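Local coordinates for protein giardin subunit alpha-1 (Giardia intestinalis, PDB 4EVF) that belongs to the annexin family, binds calcium and phospholipids such as phosphatidylserine, and takes part in attachment of the parasite to the intestinal mucosa, at residues 88-93 against 128-133; 94-99 against 138-143. All blocks are in the same frame, centred on the assembly; numbering follows the deposited sequence.

In the fold
Both contacts lie in the predicted second annexin repeat, on the same side of the chain's centre, with their own centres about 10 Å apart. Contact 1 is at the surface, about 18 Å from the chain centre, where the turn before helix 92-100 meets the end of helix 122-130; contact 2 lies deeper, at about 11 Å, between helices 92-100 and 135-145. Phe-95 joins them, its CZ 3.7 Å from Asn-90 CB and its CE2 3.6 Å from Val-130 CG2. A second link is the salt bridge from Arg-132 NH2 to Glu-141 OE2, 3.1 Å. Segments 88-93 and 128-133 probably correspond to loops that often hold calcium in annexins; this structure is the apo form.

Contact 1: 88-93 against 128-133; sequences GRNDHM and KDVGRK
Asn-90 reaches across to the end of helix 122-130 and gives the contact its one hydrogen bond, from ND2 to the backbone O of Asp-129 at 2.8 Å. The bond is almost straight, with an N-H...O angle of 174°, and the acceptor lies practically in the plane of the Asn-90 amide. On the acceptor side the approach is less regular: ND2 stands above the carbonyl plane of Asp-129, 53° out of it. This oxygen belongs to the last turn of the helix, where the chain leaves helical geometry at Gly-131, which has positive phi; the amide probably stands in for the N-H that a further helical turn would supply.

Van der Waals contacts flank the bond. The other arm of the amide, OD1, lies 3.7 Å from Asp-129 CB, while ND2 is 3.9 Å from CG2 of Val-130. With chi1 at -66°, Asn-90 CG stands opposite its own carbonyl carbon, and the amide extends toward the helix end.

Asp-91, next in the chain, is the N-cap of helix 92-100, its OD1 accepting from Ala-94 N. The contact joins the turn between helices 74-87 and 92-100 to the C-terminal end of helix 122-130, a pairing found in annexin repeats; Asp-129 also touches Leu-86 of helix 74-87, and Val-130 packs on Trp-136 and Cys-137 of helix 135-145.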
loop_
_atom_site.group_PDB
_atom_site.type_symbol
_atom_site.label_atom_id
_atom_site.label_comp_id
_atom_site.label_asym_id
_atom_site.label_seq_id
_atom_site.Cartn_x
_atom_site.Cartn_y
_atom_site.Cartn_z
ATOM N N GLY A 88 -12.077 -8.261 13.322
ATOM C CA GLY A 88 -11.785 -8.392 14.741
ATOM C C GLY A 88 -11.372 -7.065 15.345
ATOM O O GLY A 88 -11.900 -6.016 14.980
ATOM N N ARG A 89 -10.424 -7.105 16.273
ATOM C CA ARG A 89 -9.803 -5.890 16.788
ATOM C C ARG A 89 -9.233 -5.102 15.611
ATOM O O ARG A 89 -8.587 -5.684 14.739
ATOM C CB ARG A 89 -8.677 -6.285 17.728
ATOM C CG ARG A 89 -8.338 -5.301 18.824
ATOM C CD ARG A 89 -7.459 -6.019 19.860
ATOM N NE ARG A 89 -7.268 -7.409 19.446
ATOM C CZ ARG A 89 -6.231 -8.165 19.788
ATOM N NH1 ARG A 89 -5.281 -7.674 20.573
ATOM N NH2 ARG A 89 -6.146 -9.412 19.333
ATOM N N ASN A 90 -9.462 -3.794 15.569
ATOM C CA ASN A 90 -9.025 -3.018 14.403
ATOM C C ASN A 90 -7.546 -3.244 14.072
ATOM O O ASN A 90 -6.686 -3.061 14.928
ATOM C CB ASN A 90 -9.284 -1.522 14.601
ATOM C CG ASN A 90 -10.772 -1.174 14.670
ATOM O OD1 ASN A 90 -11.634 -1.902 14.167
ATOM N ND2 ASN A 90 -11.072 -0.052 15.296
ATOM N N ASP A 91 -7.250 -3.628 12.827
ATOM C CA ASP A 91 -5.867 -3.873 12.415
ATOM C C ASP A 91 -5.249 -2.585 11.879
ATOM O O ASP A 91 -5.331 -2.303 10.684
ATOM C CB ASP A 91 -5.802 -4.992 11.357
ATOM C CG ASP A 91 -4.375 -5.526 11.132
ATOM O OD1 ASP A 91 -3.399 -4.779 11.371
ATOM O OD2 ASP A 91 -4.229 -6.702 10.704
ATOM N N HIS A 92 -4.621 -1.796 12.753
ATOM C CA HIS A 92 -4.123 -0.487 12.318
ATOM C C HIS A 92 -3.022 -0.593 11.259
ATOM O O HIS A 92 -2.948 0.230 10.348
ATOM C CB HIS A 92 -3.638 0.353 13.509
ATOM C CG HIS A 92 -4.718 0.693 14.489
ATOM N ND1 HIS A 92 -4.513 1.532 15.563
ATOM C CD2 HIS A 92 -6.017 0.313 14.553
ATOM C CE1 HIS A 92 -5.633 1.646 16.253
ATOM N NE2 HIS A 92 -6.562 0.915 15.663
ATOM N N MET A 93 -2.152 -1.594 11.388
ATOM C CA MET A 93 -1.118 -1.773 10.388
ATOM C C MET A 93 -1.752 -2.009 9.025
ATOM O O MET A 93 -1.347 -1.404 8.036
ATOM C CB MET A 93 -0.169 -2.916 10.760
ATOM C CG MET A 93 0.812 -2.528 11.872
ATOM S SD MET A 93 1.918 -3.888 12.306
ATOM C CE MET A 93 0.750 -5.040 13.020
ATOM N N LYS A 128 -17.691 3.176 11.581
ATOM C CA LYS A 128 -18.425 2.459 12.615
ATOM C C LYS A 128 -17.452 1.889 13.649
ATOM O O LYS A 128 -17.611 2.080 14.859
ATOM C CB LYS A 128 -19.239 1.336 11.969
ATOM C CG LYS A 128 -19.822 0.283 12.919
ATOM C CD LYS A 128 -20.355 -0.907 12.112
ATOM C CE LYS A 128 -20.537 -2.164 12.970
ATOM N NZ LYS A 128 -21.625 -2.008 13.973
ATOM N N ASP A 129 -16.425 1.211 13.159
ATOM C CA ASP A 129 -15.537 0.453 14.033
ATOM C C ASP A 129 -14.361 1.283 14.529
ATOM O O ASP A 129 -13.719 0.934 15.513
ATOM C CB ASP A 129 -15.036 -0.806 13.326
ATOM C CG ASP A 129 -15.988 -2.001 13.491
ATOM O OD1 ASP A 129 -16.949 -1.907 14.282
ATOM O OD2 ASP A 129 -15.762 -3.042 12.836
ATOM N N VAL A 130 -14.078 2.377 13.839
ATOM C CA VAL A 130 -12.944 3.228 14.184
ATOM C C VAL A 130 -13.318 4.434 15.066
ATOM O O VAL A 130 -12.534 4.851 15.918
ATOM C CB VAL A 130 -12.199 3.693 12.906
ATOM C CG1 VAL A 130 -11.351 4.903 13.191
ATOM C CG2 VAL A 130 -11.359 2.544 12.341
ATOM N N GLY A 131 -14.510 4.996 14.873
ATOM C CA GLY A 131 -14.930 6.133 15.686
ATOM C C GLY A 131 -14.243 7.437 15.296
ATOM O O GLY A 131 -13.541 7.496 14.286
ATOM N N ARG A 132 -14.448 8.489 16.086
ATOM C CA ARG A 132 -13.876 9.802 15.771
ATOM C C ARG A 132 -13.279 10.474 17.001
ATOM O O ARG A 132 -13.280 11.702 17.119
ATOM C CB ARG A 132 -14.932 10.707 15.115
ATOM C CG ARG A 132 -15.487 10.134 13.814
ATOM C CD ARG A 132 -16.691 10.906 13.290
ATOM N NE ARG A 132 -17.088 10.466 11.947
ATOM C CZ ARG A 132 -18.024 9.552 11.709
ATOM N NH1 ARG A 132 -18.666 8.976 12.716
ATOM N NH2 ARG A 132 -18.327 9.210 10.467
ATOM N N LYS A 133 -12.759 9.663 17.915
ATOM C CA LYS A 133 -12.236 10.175 19.182
ATOM C C LYS A 133 -10.725 10.442 19.162
ATOM O O LYS A 133 -10.156 10.887 20.163
ATOM C CB LYS A 133 -12.571 9.203 20.326
ATOM C CG LYS A 133 -14.058 9.085 20.656
ATOM C CD LYS A 133 -14.558 10.286 21.452
ATOM C CE LYS A 133 -15.890 10.771 20.909
ATOM N NZ LYS A 133 -16.933 9.705 20.963
#

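Contact 2: 94-99 against 138-143; sequences AFFDTV and LLMEKW
The carbonyl oxygen of Ala-94 is gripped twice by Thr-98, by the hydroxyl OG1 at 2.8 Å and by the backbone N at 2.9 Å, within the helix whose Phe-95, Phe-96 and Val-99 meet Met-140 and Trp-143. The hydroxyl donates from above the carbonyl plane, and this bond satisfies it within its own helix; the Thr-98 side chain lies against His-81 and Ile-82 of helix 74-87.

Across the interface the contact is mainly apolar. Met-140 runs out from helix 135-145 with both later torsions anti (chi2 -170°, chi3 -169°), stretching the thioether out, and its CE touches CE1 of Phe-96, 3.6 Å, and CB of Phe-95, 3.9 Å. The side chains of Phe-96 and Met-140 cross at about a right angle. The sulfur makes a Met-aromatic contact, SD lying obliquely 5.2 Å from the centroid of the Phe-95 ring.

The extended side chain spans part of the gap between the helices, whose short segments run nearly parallel (19°) with axes 12.0 Å apart; both belong to the predicted second annexin repeat, an all-helical unit. Phe-126 of helix 122-130 touches Phe-95, Val-99 and Met-140, and Thr-216 of helix 211-225 touches both Phe-96 and Met-140.

Further along, Val-99 and Trp-143 pass alongside, pointing opposite ways, CG1 of Val-99 coming to 4.1 Å from CD1 of the Trp-143 indole. Trp-143 also makes a cation-pi contact with Arg-148.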
loop_
_atom_site.group_PDB
_atom_site.type_symbol
_atom_site.label_atom_id
_atom_site.label_comp_id
_atom_site.label_asym_id
_atom_site.label_seq_id
_atom_site.Cartn_x
_atom_site.Cartn_y
_atom_site.Cartn_z
ATOM N N ALA A 94 -2.763 -2.870 8.992
ATOM C CA ALA A 94 -3.479 -3.164 7.753
ATOM C C ALA A 94 -4.167 -1.906 7.216
ATOM O O ALA A 94 -4.210 -1.684 5.995
ATOM C CB ALA A 94 -4.493 -4.261 7.979
ATOM N N PHE A 95 -4.708 -1.092 8.122
ATOM C CA PHE A 95 -5.301 0.196 7.738
ATOM C C PHE A 95 -4.315 1.012 6.898
ATOM O O PHE A 95 -4.684 1.544 5.842
ATOM C CB PHE A 95 -5.715 1.029 8.968
ATOM C CG PHE A 95 -6.947 0.524 9.686
ATOM C CD1 PHE A 95 -7.731 -0.482 9.146
ATOM C CD2 PHE A 95 -7.319 1.071 10.915
ATOM C CE1 PHE A 95 -8.867 -0.946 9.814
ATOM C CE2 PHE A 95 -8.452 0.624 11.584
ATOM C CZ PHE A 95 -9.229 -0.390 11.031
ATOM N N PHE A 96 -3.073 1.135 7.378
ATOM C CA PHE A 96 -2.059 1.898 6.647
ATOM C C PHE A 96 -1.863 1.330 5.244
ATOM O O PHE A 96 -1.792 2.084 4.256
ATOM C CB PHE A 96 -0.704 1.924 7.393
ATOM C CG PHE A 96 -0.788 2.445 8.800
ATOM C CD1 PHE A 96 -1.717 3.417 9.144
ATOM C CD2 PHE A 96 0.048 1.939 9.789
ATOM C CE1 PHE A 96 -1.801 3.887 10.450
ATOM C CE2 PHE A 96 -0.033 2.402 11.095
ATOM C CZ PHE A 96 -0.957 3.378 11.426
ATOM N N ASP A 97 -1.769 0.003 5.167
ATOM C CA ASP A 97 -1.512 -0.688 3.905
ATOM C C ASP A 97 -2.645 -0.517 2.892
ATOM O O ASP A 97 -2.392 -0.434 1.705
ATOM C CB ASP A 97 -1.258 -2.185 4.132
ATOM C CG ASP A 97 -0.127 -2.445 5.117
ATOM O OD1 ASP A 97 0.621 -1.489 5.431
ATOM O OD2 ASP A 97 0.009 -3.605 5.567
ATOM N N THR A 98 -3.883 -0.489 3.379
ATOM C CA THR A 98 -5.070 -0.565 2.526
ATOM C C THR A 98 -5.696 0.805 2.205
ATOM O O THR A 98 -6.219 1.016 1.106
ATOM C CB THR A 98 -6.151 -1.505 3.147
ATOM O OG1 THR A 98 -6.510 -1.045 4.451
ATOM C CG2 THR A 98 -5.643 -2.940 3.259
ATOM N N VAL A 99 -5.628 1.731 3.159
ATOM C CA VAL A 99 -6.271 3.035 3.027
ATOM C C VAL A 99 -5.278 4.113 2.572
ATOM O O VAL A 99 -5.584 4.930 1.704
ATOM C CB VAL A 99 -6.943 3.473 4.373
ATOM C CG1 VAL A 99 -7.412 4.915 4.306
ATOM C CG2 VAL A 99 -8.101 2.562 4.718
ATOM N N LEU A 138 -9.890 10.791 12.324
ATOM C CA LEU A 138 -10.386 11.944 11.578
ATOM C C LEU A 138 -9.620 12.131 10.265
ATOM O O LEU A 138 -10.212 12.454 9.230
ATOM C CB LEU A 138 -10.295 13.209 12.435
ATOM C CG LEU A 138 -11.141 13.271 13.715
ATOM C CD1 LEU A 138 -10.863 14.550 14.472
ATOM C CD2 LEU A 138 -12.623 13.165 13.378
ATOM N N LEU A 139 -8.304 11.939 10.309
ATOM C CA LEU A 139 -7.501 12.007 9.088
ATOM C C LEU A 139 -7.872 10.901 8.113
ATOM O O LEU A 139 -7.957 11.150 6.909
ATOM C CB LEU A 139 -5.996 11.990 9.386
ATOM C CG LEU A 139 -5.049 12.104 8.179
ATOM C CD1 LEU A 139 -5.281 13.366 7.351
ATOM C CD2 LEU A 139 -3.595 12.054 8.659
ATOM N N MET A 140 -8.092 9.684 8.612
ATOM C CA MET A 140 -8.436 8.576 7.714
ATOM C C MET A 140 -9.787 8.785 7.038
ATOM O O MET A 140 -9.960 8.464 5.856
ATOM C CB MET A 140 -8.384 7.216 8.421
ATOM C CG MET A 140 -6.955 6.706 8.601
ATOM S SD MET A 140 -6.899 4.987 9.158
ATOM C CE MET A 140 -5.155 4.828 9.578
ATOM N N GLU A 141 -10.731 9.343 7.779
ATOM C CA GLU A 141 -12.040 9.672 7.212
ATOM C C GLU A 141 -11.898 10.644 6.040
ATOM O O GLU A 141 -12.479 10.445 4.973
ATOM C CB GLU A 141 -12.945 10.295 8.273
ATOM C CG GLU A 141 -14.340 10.586 7.756
ATOM C CD GLU A 141 -15.256 11.124 8.826
ATOM O OE1 GLU A 141 -14.762 11.740 9.791
ATOM O OE2 GLU A 141 -16.478 10.925 8.699
ATOM N N LYS A 142 -11.124 11.698 6.248
ATOM C CA LYS A 142 -10.931 12.713 5.215
ATOM C C LYS A 142 -10.068 12.178 4.066
ATOM O O LYS A 142 -10.269 12.518 2.905
ATOM C CB LYS A 142 -10.297 13.956 5.832
ATOM C CG LYS A 142 -10.220 15.152 4.903
ATOM C CD LYS A 142 -10.870 16.364 5.541
ATOM C CE LYS A 142 -10.339 16.580 6.937
ATOM N NZ LYS A 142 -11.093 17.656 7.634
ATOM N N TRP A 143 -9.109 11.324 4.401
ATOM C CA TRP A 143 -8.285 10.677 3.391
ATOM C C TRP A 143 -9.128 9.860 2.419
ATOM O O TRP A 143 -8.940 9.936 1.199
ATOM C CB TRP A 143 -7.260 9.761 4.052
ATOM C CG TRP A 143 -6.161 9.352 3.142
ATOM C CD1 TRP A 143 -6.145 8.281 2.294
ATOM C CD2 TRP A 143 -4.897 10.000 2.999
ATOM N NE1 TRP A 143 -4.944 8.230 1.627
ATOM C CE2 TRP A 143 -4.160 9.274 2.046
ATOM C CE3 TRP A 143 -4.322 11.136 3.579
ATOM C CZ2 TRP A 143 -2.862 9.645 1.660
ATOM C CZ3 TRP A 143 -3.038 11.499 3.201
ATOM C CH2 TRP A 143 -2.324 10.756 2.252
#